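Local coordinates for carboxyl esterase NP (Bacillus subtilis, PDB 4CCW), which hydrolyses carboxylic esters to an alcohol and a carboxylate, as a carboxylesterase of the alpha/beta hydrolase superfamily, at residues 15-20 against 200-205; 30-35 against 45-50; 63-68 against 194-199. All coordinates share one frame; numbering follows the deposited sequence.

Contact 1: residues 15-20 against 200-205; sequences IRYYQT and FQAGVM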
# COMPACT_ATOMS: atom_id res chain seq x y z
N ILE A 15 -11.35 -10.49 -16.43
CA ILE A 15 -12.43 -11.22 -15.75
C ILE A 15 -11.87 -12.21 -14.75
O ILE A 15 -12.35 -12.29 -13.62
CB ILE A 15 -13.36 -11.95 -16.77
CG1 ILE A 15 -14.17 -10.93 -17.57
CG2 ILE A 15 -14.27 -12.97 -16.08
CD1 ILE A 15 -15.21 -10.17 -16.77
N ARG A 16 -10.82 -12.93 -15.16
CA ARG A 16 -10.19 -13.90 -14.29
C ARG A 16 -9.60 -13.21 -13.06
O ARG A 16 -9.75 -13.71 -11.94
CB ARG A 16 -9.11 -14.67 -15.03
CG ARG A 16 -8.24 -15.54 -14.13
CD ARG A 16 -7.28 -16.39 -14.94
NE ARG A 16 -6.32 -15.56 -15.67
CZ ARG A 16 -5.60 -15.98 -16.71
NH1 ARG A 16 -5.73 -17.23 -17.14
NH2 ARG A 16 -4.76 -15.15 -17.31
N TYR A 17 -8.95 -12.06 -13.27
CA TYR A 17 -8.38 -11.31 -12.15
C TYR A 17 -9.47 -10.88 -11.18
O TYR A 17 -9.35 -11.11 -9.97
CB TYR A 17 -7.57 -10.09 -12.61
CG TYR A 17 -7.10 -9.30 -11.40
CD1 TYR A 17 -6.10 -9.81 -10.56
CD2 TYR A 17 -7.71 -8.10 -11.05
CE1 TYR A 17 -5.69 -9.12 -9.43
CE2 TYR A 17 -7.29 -7.39 -9.92
CZ TYR A 17 -6.30 -7.91 -9.12
OH TYR A 17 -5.90 -7.21 -8.00
N TYR A 18 -10.54 -10.29 -11.70
CA TYR A 18 -11.69 -9.91 -10.88
C TYR A 18 -12.25 -11.07 -10.05
O TYR A 18 -12.60 -10.89 -8.88
CB TYR A 18 -12.79 -9.27 -11.72
CG TYR A 18 -12.64 -7.78 -11.89
CD1 TYR A 18 -11.48 -7.22 -12.43
CD2 TYR A 18 -13.67 -6.91 -11.52
CE1 TYR A 18 -11.35 -5.85 -12.59
CE2 TYR A 18 -13.55 -5.54 -11.68
CZ TYR A 18 -12.38 -5.02 -12.21
OH TYR A 18 -12.25 -3.67 -12.37
N GLN A 19 -12.38 -12.24 -10.67
CA GLN A 19 -12.84 -13.43 -9.95
C GLN A 19 -11.90 -13.80 -8.79
O GLN A 19 -12.36 -14.08 -7.68
CB GLN A 19 -13.02 -14.61 -10.91
CG GLN A 19 -13.56 -15.88 -10.25
CD GLN A 19 -14.90 -15.66 -9.56
OE1 GLN A 19 -15.71 -14.82 -9.96
NE2 GLN A 19 -15.15 -16.44 -8.50
N THR A 20 -10.59 -13.80 -9.05
CA THR A 20 -9.60 -14.12 -8.01
C THR A 20 -9.60 -13.09 -6.87
O THR A 20 -9.38 -13.44 -5.71
CB THR A 20 -8.16 -14.28 -8.56
OG1 THR A 20 -7.70 -13.05 -9.14
CG2 THR A 20 -8.07 -15.43 -9.58
N PHE A 200 -2.61 -12.75 -7.02
CA PHE A 200 -1.41 -12.02 -7.40
C PHE A 200 -0.94 -12.51 -8.77
O PHE A 200 -0.62 -11.70 -9.65
CB PHE A 200 -0.33 -12.18 -6.32
CG PHE A 200 1.00 -11.60 -6.70
CD1 PHE A 200 1.16 -10.22 -6.85
CD2 PHE A 200 2.11 -12.43 -6.89
CE1 PHE A 200 2.39 -9.68 -7.20
CE2 PHE A 200 3.34 -11.89 -7.24
CZ PHE A 200 3.49 -10.52 -7.39
N GLN A 201 -0.94 -13.83 -8.97
CA GLN A 201 -0.59 -14.43 -10.25
C GLN A 201 -1.51 -13.94 -11.37
O GLN A 201 -1.04 -13.60 -12.46
CB GLN A 201 -0.63 -15.96 -10.15
CG GLN A 201 0.34 -16.55 -9.14
CD GLN A 201 0.38 -18.07 -9.15
OE1 GLN A 201 -0.54 -18.74 -8.66
NE2 GLN A 201 1.46 -18.63 -9.68
N ALA A 202 -2.82 -13.92 -11.09
CA ALA A 202 -3.81 -13.53 -12.11
C ALA A 202 -3.63 -12.06 -12.48
O ALA A 202 -3.77 -11.68 -13.64
CB ALA A 202 -5.23 -13.84 -11.66
N GLY A 203 -3.24 -11.26 -11.49
CA GLY A 203 -2.90 -9.87 -11.72
C GLY A 203 -1.75 -9.73 -12.70
O GLY A 203 -1.84 -8.95 -13.65
N VAL A 204 -0.69 -10.50 -12.47
CA VAL A 204 0.49 -10.47 -13.33
C VAL A 204 0.16 -10.91 -14.76
O VAL A 204 0.67 -10.35 -15.73
CB VAL A 204 1.65 -11.31 -12.74
CG1 VAL A 204 2.79 -11.44 -13.72
CG2 VAL A 204 2.13 -10.67 -11.43
N MET A 205 -0.72 -11.90 -14.88
CA MET A 205 -1.15 -12.40 -16.19
C MET A 205 -2.08 -11.41 -16.93
O MET A 205 -2.20 -11.47 -18.16
CB MET A 205 -1.80 -13.79 -16.07
CG MET A 205 -0.83 -14.88 -15.62
SD MET A 205 -1.63 -16.43 -15.13
CE MET A 205 -0.24 -17.56 -15.11
O HOH W 1 -5.53 -12.95 -15.45
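Tyr17 and Ala202 mark the closest approach of two nearly antiparallel helices, 12-24 and 194-205, of this alpha/beta hydrolase. The short segments run at 161° to each other with axes 8.6 Å apart, a close spacing made possible by two small residues, Ala202 and Gly203, which present little more than backbone to the partner helix. Tyr17 uses that room. Its CG, anti to the backbone N (chi1 176°), is directed toward the other helix. The ring meets that helix obliquely, and CD1 comes within 3.3 Å of Gly203 N and 3.4 Å of Gly203 CA. Gly203, without a side chain, lets the ring come this close. The Tyr17 hydroxyl is not left to the apolar interface, for it bonds to the Gln199 side chain.

On the other flank the methyl of Ala202 lies against Thr20, 3.6 Å from OG1 and 3.9 Å from CG2. The threonine hydroxyl turns back to its own helix and donates to Tyr17 O at 2.7 Å, which settles its polarity within the helix and lets the residue face a methyl. A valine in place of Thr20 would probably leave Tyr17 O without this side-chain donor.

Near the outer edge, the Arg16 chain is bent at chi3, and its NH2 lies 3.5 Å from Met205 CB, with Met205 SD over one guanidinium face. A water accepts from Arg16 NE at 2.7 Å and donates to Ala202 O, bridging the two helices.

Beyond the interface, Phe200 and Val204 pack on Val178 of helix 177-185, and Tyr17 also touches Ser66 in the loop between strand 56-60 and helix 74-80.

Contact 2: residues 30-35 against 45-50; sequences VRCKSF and HVIASG
Phe35 and Val46 pair across a beta hairpin, strands 32-39 and 42-49, at one margin of the central sheet of the alpha/beta hydrolase fold. Two antiparallel hydrogen-bonded pairs account for the backbone polar groups that face each other. Lys33 N donates to Ala48 O at 3.1 Å, and Ala48 N returns a bond to Lys33 O, 164° at the hydrogen. Two residues on, Phe35 N reaches Val46 O, and Val46 N reaches Phe35 O at 2.9 Å. Between them Ser34 and Ile47 form a non-hydrogen-bonded pair, where CA-H groups turn to the carbonyls: Ile47 CA lies 3.3 Å from Lys33 O.

A water bridges the segments, donating to Arg31 O and accepting from Gly50 N. The backbone angles of Gly50 would jam a side chain against the preceding carbonyl, which explains the glycine. On its other side strand 42-49 bonds Asp87, Ala85 and Thr83 through His45, Ile47 and Ser49. The buried Ser49 hydroxyl is bonded to Trp28 NE1.

Cys32 CB touches Ile47 CG2 at 3.7 Å on one face of the hairpin. The other face carries Lys33, Phe35, Val46 and Ala48; Phe35 CG lies between its backbone N and carbonyl carbon (chi1 64°), and the small Ala48 and branched Val46 pack on the ring. Val46 CB sits over one ring face in a CH-pi contact, while Ala48 CB meets the edge, 3.9 Å from Phe35 CE1.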
# COMPACT_ATOMS: atom_id res chain seq x y z
N VAL A 30 -14.00 -10.38 8.85
CA VAL A 30 -14.99 -9.47 9.43
C VAL A 30 -15.96 -8.99 8.35
O VAL A 30 -15.66 -9.10 7.16
CB VAL A 30 -14.30 -8.30 10.17
CG1 VAL A 30 -13.78 -7.24 9.20
CG2 VAL A 30 -15.24 -7.67 11.20
N ARG A 31 -17.13 -8.50 8.75
CA ARG A 31 -18.11 -7.99 7.79
C ARG A 31 -17.55 -6.78 7.05
O ARG A 31 -17.04 -5.84 7.66
CB ARG A 31 -19.43 -7.62 8.47
CG ARG A 31 -20.64 -7.89 7.59
CD ARG A 31 -21.85 -7.02 7.91
NE ARG A 31 -22.13 -6.90 9.35
CZ ARG A 31 -22.15 -5.74 10.01
NH1 ARG A 31 -21.91 -4.60 9.38
NH2 ARG A 31 -22.41 -5.73 11.31
N CYS A 32 -17.63 -6.81 5.73
CA CYS A 32 -17.19 -5.67 4.93
C CYS A 32 -18.13 -5.39 3.76
O CYS A 32 -18.98 -6.22 3.41
CB CYS A 32 -15.77 -5.89 4.42
SG CYS A 32 -15.66 -7.15 3.14
N LYS A 33 -17.99 -4.21 3.17
CA LYS A 33 -18.68 -3.88 1.94
C LYS A 33 -17.71 -3.33 0.90
O LYS A 33 -16.83 -2.53 1.21
CB LYS A 33 -19.85 -2.90 2.17
CG LYS A 33 -19.48 -1.54 2.74
CD LYS A 33 -20.69 -0.63 2.74
CE LYS A 33 -20.44 0.65 3.51
NZ LYS A 33 -21.65 1.51 3.57
N SER A 34 -17.87 -3.81 -0.33
CA SER A 34 -17.12 -3.32 -1.48
C SER A 34 -17.97 -2.28 -2.20
O SER A 34 -19.17 -2.48 -2.39
CB SER A 34 -16.80 -4.46 -2.43
OG SER A 34 -15.86 -5.34 -1.86
N PHE A 35 -17.34 -1.18 -2.59
CA PHE A 35 -18.04 -0.13 -3.32
C PHE A 35 -17.06 0.76 -4.08
O PHE A 35 -15.84 0.67 -3.90
CB PHE A 35 -18.93 0.70 -2.37
CG PHE A 35 -18.17 1.47 -1.32
CD1 PHE A 35 -17.76 0.85 -0.14
CD2 PHE A 35 -17.89 2.82 -1.50
CE1 PHE A 35 -17.08 1.56 0.84
CE2 PHE A 35 -17.20 3.53 -0.53
CZ PHE A 35 -16.80 2.90 0.64
N HIS A 45 -12.02 1.68 -6.01
CA HIS A 45 -12.61 0.60 -5.25
C HIS A 45 -12.19 0.68 -3.80
O HIS A 45 -11.02 0.93 -3.48
CB HIS A 45 -12.23 -0.74 -5.87
CG HIS A 45 -12.99 -1.91 -5.31
ND1 HIS A 45 -12.48 -2.72 -4.36
CD2 HIS A 45 -14.26 -2.40 -5.59
CE1 HIS A 45 -13.38 -3.66 -4.04
NE2 HIS A 45 -14.47 -3.47 -4.79
N VAL A 46 -13.17 0.52 -2.91
CA VAL A 46 -12.95 0.61 -1.47
C VAL A 46 -13.64 -0.55 -0.76
O VAL A 46 -14.76 -0.94 -1.12
CB VAL A 46 -13.48 1.95 -0.89
CG1 VAL A 46 -13.17 2.08 0.60
CG2 VAL A 46 -12.90 3.14 -1.63
N ILE A 47 -12.95 -1.10 0.23
CA ILE A 47 -13.52 -2.09 1.14
C ILE A 47 -13.61 -1.47 2.55
O ILE A 47 -12.59 -1.08 3.13
CB ILE A 47 -12.67 -3.37 1.19
CG1 ILE A 47 -12.43 -3.90 -0.23
CG2 ILE A 47 -13.35 -4.43 2.04
CD1 ILE A 47 -11.21 -4.78 -0.35
N ALA A 48 -14.83 -1.34 3.08
CA ALA A 48 -15.04 -0.76 4.41
C ALA A 48 -15.37 -1.83 5.44
O ALA A 48 -16.16 -2.74 5.17
CB ALA A 48 -16.13 0.30 4.38
N SER A 49 -14.77 -1.71 6.62
CA SER A 49 -15.02 -2.59 7.75
C SER A 49 -15.04 -1.75 9.03
O SER A 49 -14.53 -0.63 9.05
CB SER A 49 -13.89 -3.62 7.87
OG SER A 49 -13.58 -4.21 6.63
N GLY A 50 -15.61 -2.30 10.10
CA GLY A 50 -15.56 -1.63 11.40
C GLY A 50 -16.77 -0.75 11.67
O GLY A 50 -17.56 -0.48 10.76
O HOH W 2 -16.69 -5.01 10.07

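Contact 3: residues 63-68 against 194-199; sequences ALFSST and PIFVKQ. With VKC ((2-hydroxyethoxy)acetic acid), chain B.
Phe65 and Phe196 meet in an edge-to-face (T-shaped) aromatic pair that backs the ligand pocket of this alpha/beta hydrolase. Their planes stand at 79° with centroids 5.1 Å apart. Phe196 supplies the edge, its CZ lying 3.6 Å from Phe65 CD2. The opposite face of Phe65 looks onto the bound (2-hydroxyethoxy)acetic acid, whose OXT is 3.8 Å from Phe65 CE1. One flat, apolar side chain thus serves both as pocket wall and as packing surface for helix 194-205. Ala63 CB and Leu64 CD1 also touch the ligand, with Leu64 CD1 3.3 Å from its OE1.

The polar interactions centre on Gln199. Its side chain leaves the helix with CG anti to the backbone N (chi1 -180°) and stays extended, and its amide end meets Thr68 tip to tip. Thr68 OG1 donates to Gln199 OE1 at 2.7 Å, while Gln199 NE2 donates to Ser66 OG at 2.9 Å, a bond bent to 137° at the hydrogen and tilted from the amide plane. An amide, offering both acceptor and donor, suits a place between two hydroxyls.

Within the loop, Ser66 OG accepts from Thr68 N, an ST turn, and also donates to Phe65 O at 2.6 Å. This one hydroxyl joins Phe65 O, Thr68 N and the Gln199 side-chain amide.

Gln199 is also bonded to Ser24 OG, and Tyr21 of helix 12-24 packs against Ser66, Thr68 and Gln199. The loop after strand 56-60 thus packs against both helices 12-24 and 194-205, with Phe200 of the latter adding a second edge-to-face partner for Phe65.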
# COMPACT_ATOMS: atom_id res chain seq x y z
N ALA A 63 2.40 -2.53 -3.88
CA ALA A 63 2.27 -2.65 -5.35
C ALA A 63 1.82 -4.04 -5.78
O ALA A 63 2.33 -5.04 -5.28
CB ALA A 63 3.58 -2.29 -6.05
N LEU A 64 0.84 -4.07 -6.68
CA LEU A 64 0.39 -5.30 -7.37
C LEU A 64 -0.44 -6.26 -6.51
O LEU A 64 -0.94 -7.27 -7.01
CB LEU A 64 1.56 -6.05 -8.03
CG LEU A 64 2.54 -5.28 -8.92
CD1 LEU A 64 3.56 -6.28 -9.45
CD2 LEU A 64 1.85 -4.54 -10.05
N PHE A 65 -0.59 -5.91 -5.23
CA PHE A 65 -1.20 -6.80 -4.23
C PHE A 65 -2.70 -6.55 -4.00
O PHE A 65 -3.41 -7.45 -3.57
CB PHE A 65 -0.45 -6.68 -2.89
CG PHE A 65 0.71 -7.63 -2.74
CD1 PHE A 65 1.39 -8.13 -3.84
CD2 PHE A 65 1.14 -8.02 -1.46
CE1 PHE A 65 2.47 -9.00 -3.69
CE2 PHE A 65 2.20 -8.89 -1.30
CZ PHE A 65 2.87 -9.38 -2.41
N SER A 66 -3.16 -5.33 -4.30
CA SER A 66 -4.53 -4.86 -4.01
C SER A 66 -4.87 -4.74 -2.52
O SER A 66 -4.11 -5.17 -1.64
CB SER A 66 -5.61 -5.70 -4.74
OG SER A 66 -5.94 -6.86 -4.00
N SER A 67 -6.06 -4.21 -2.24
CA SER A 67 -6.56 -4.07 -0.88
C SER A 67 -6.84 -5.40 -0.18
O SER A 67 -6.96 -5.44 1.05
CB SER A 67 -7.83 -3.23 -0.88
OG SER A 67 -7.52 -1.89 -1.17
N THR A 68 -6.94 -6.48 -0.95
CA THR A 68 -7.23 -7.79 -0.36
C THR A 68 -6.09 -8.28 0.54
O THR A 68 -6.31 -9.22 1.32
CB THR A 68 -7.48 -8.86 -1.44
OG1 THR A 68 -6.29 -9.04 -2.21
CG2 THR A 68 -8.65 -8.48 -2.33
N PRO A 194 -2.66 -19.33 -0.24
CA PRO A 194 -2.69 -19.77 -1.65
C PRO A 194 -3.73 -19.02 -2.51
O PRO A 194 -3.49 -18.81 -3.69
CB PRO A 194 -3.04 -21.25 -1.55
CG PRO A 194 -2.55 -21.67 -0.21
CD PRO A 194 -2.74 -20.48 0.69
N ILE A 195 -4.85 -18.62 -1.91
CA ILE A 195 -5.89 -17.90 -2.66
C ILE A 195 -5.41 -16.49 -2.98
O ILE A 195 -5.64 -15.98 -4.08
CB ILE A 195 -7.25 -17.89 -1.92
CG1 ILE A 195 -7.86 -19.30 -1.93
CG2 ILE A 195 -8.23 -16.93 -2.58
CD1 ILE A 195 -9.19 -19.44 -1.21
N PHE A 196 -4.72 -15.88 -2.02
CA PHE A 196 -4.13 -14.57 -2.24
C PHE A 196 -3.08 -14.63 -3.35
O PHE A 196 -3.01 -13.74 -4.20
CB PHE A 196 -3.51 -14.00 -0.96
CG PHE A 196 -2.86 -12.66 -1.17
CD1 PHE A 196 -3.65 -11.52 -1.28
CD2 PHE A 196 -1.48 -12.55 -1.31
CE1 PHE A 196 -3.06 -10.28 -1.51
CE2 PHE A 196 -0.90 -11.32 -1.55
CZ PHE A 196 -1.69 -10.18 -1.64
N VAL A 197 -2.26 -15.68 -3.33
CA VAL A 197 -1.21 -15.86 -4.34
C VAL A 197 -1.83 -16.06 -5.72
O VAL A 197 -1.32 -15.49 -6.70
CB VAL A 197 -0.24 -17.03 -4.01
CG1 VAL A 197 0.76 -17.23 -5.14
CG2 VAL A 197 0.50 -16.76 -2.71
N LYS A 198 -2.89 -16.86 -5.80
CA LYS A 198 -3.63 -17.06 -7.04
C LYS A 198 -4.07 -15.73 -7.65
O LYS A 198 -3.99 -15.55 -8.87
CB LYS A 198 -4.85 -17.97 -6.85
CG LYS A 198 -4.55 -19.46 -6.95
CD LYS A 198 -5.84 -20.27 -6.90
CE LYS A 198 -5.59 -21.75 -7.14
NZ LYS A 198 -6.84 -22.48 -7.49
N GLN A 199 -4.53 -14.82 -6.80
CA GLN A 199 -4.92 -13.47 -7.24
C GLN A 199 -3.72 -12.67 -7.74
O GLN A 199 -3.80 -11.98 -8.76
CB GLN A 199 -5.64 -12.71 -6.12
CG GLN A 199 -6.07 -11.30 -6.51
CD GLN A 199 -6.39 -10.40 -5.33
OE1 GLN A 199 -6.47 -10.86 -4.19
NE2 GLN A 199 -6.59 -9.13 -5.60
C VKC B . 5.57 -5.40 -4.72
O VKC B . 6.47 -4.64 -4.30
CA VKC B . 5.46 -5.64 -6.20
CD VKC B . 6.27 -3.75 -9.14
CG VKC B . 6.58 -4.88 -8.16
OAD VKC B . 6.04 -4.54 -6.90
OE1 VKC B . 6.03 -4.28 -10.46
OXT VKC B . 4.76 -5.96 -3.94

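From the N terminus, helix 12-24 enters contact 1, whose partner on helix 194-205 comes about 180 residues later, closing the longest loop of the three. Contact 2 lies inside that loop as a local hairpin, following helix 12-24 directly. Contact 3 opens after contact 2 has closed, so those two are in series, yet contact 3 is also nested within contact 1. Contacts 1 and 3 use successive parts of helix 194-205 and touch each other there. Contact 2 meets contact 3 through Ile47 and Ser67. Together they join the N-terminal helix, the sheet margin and the pocket loop.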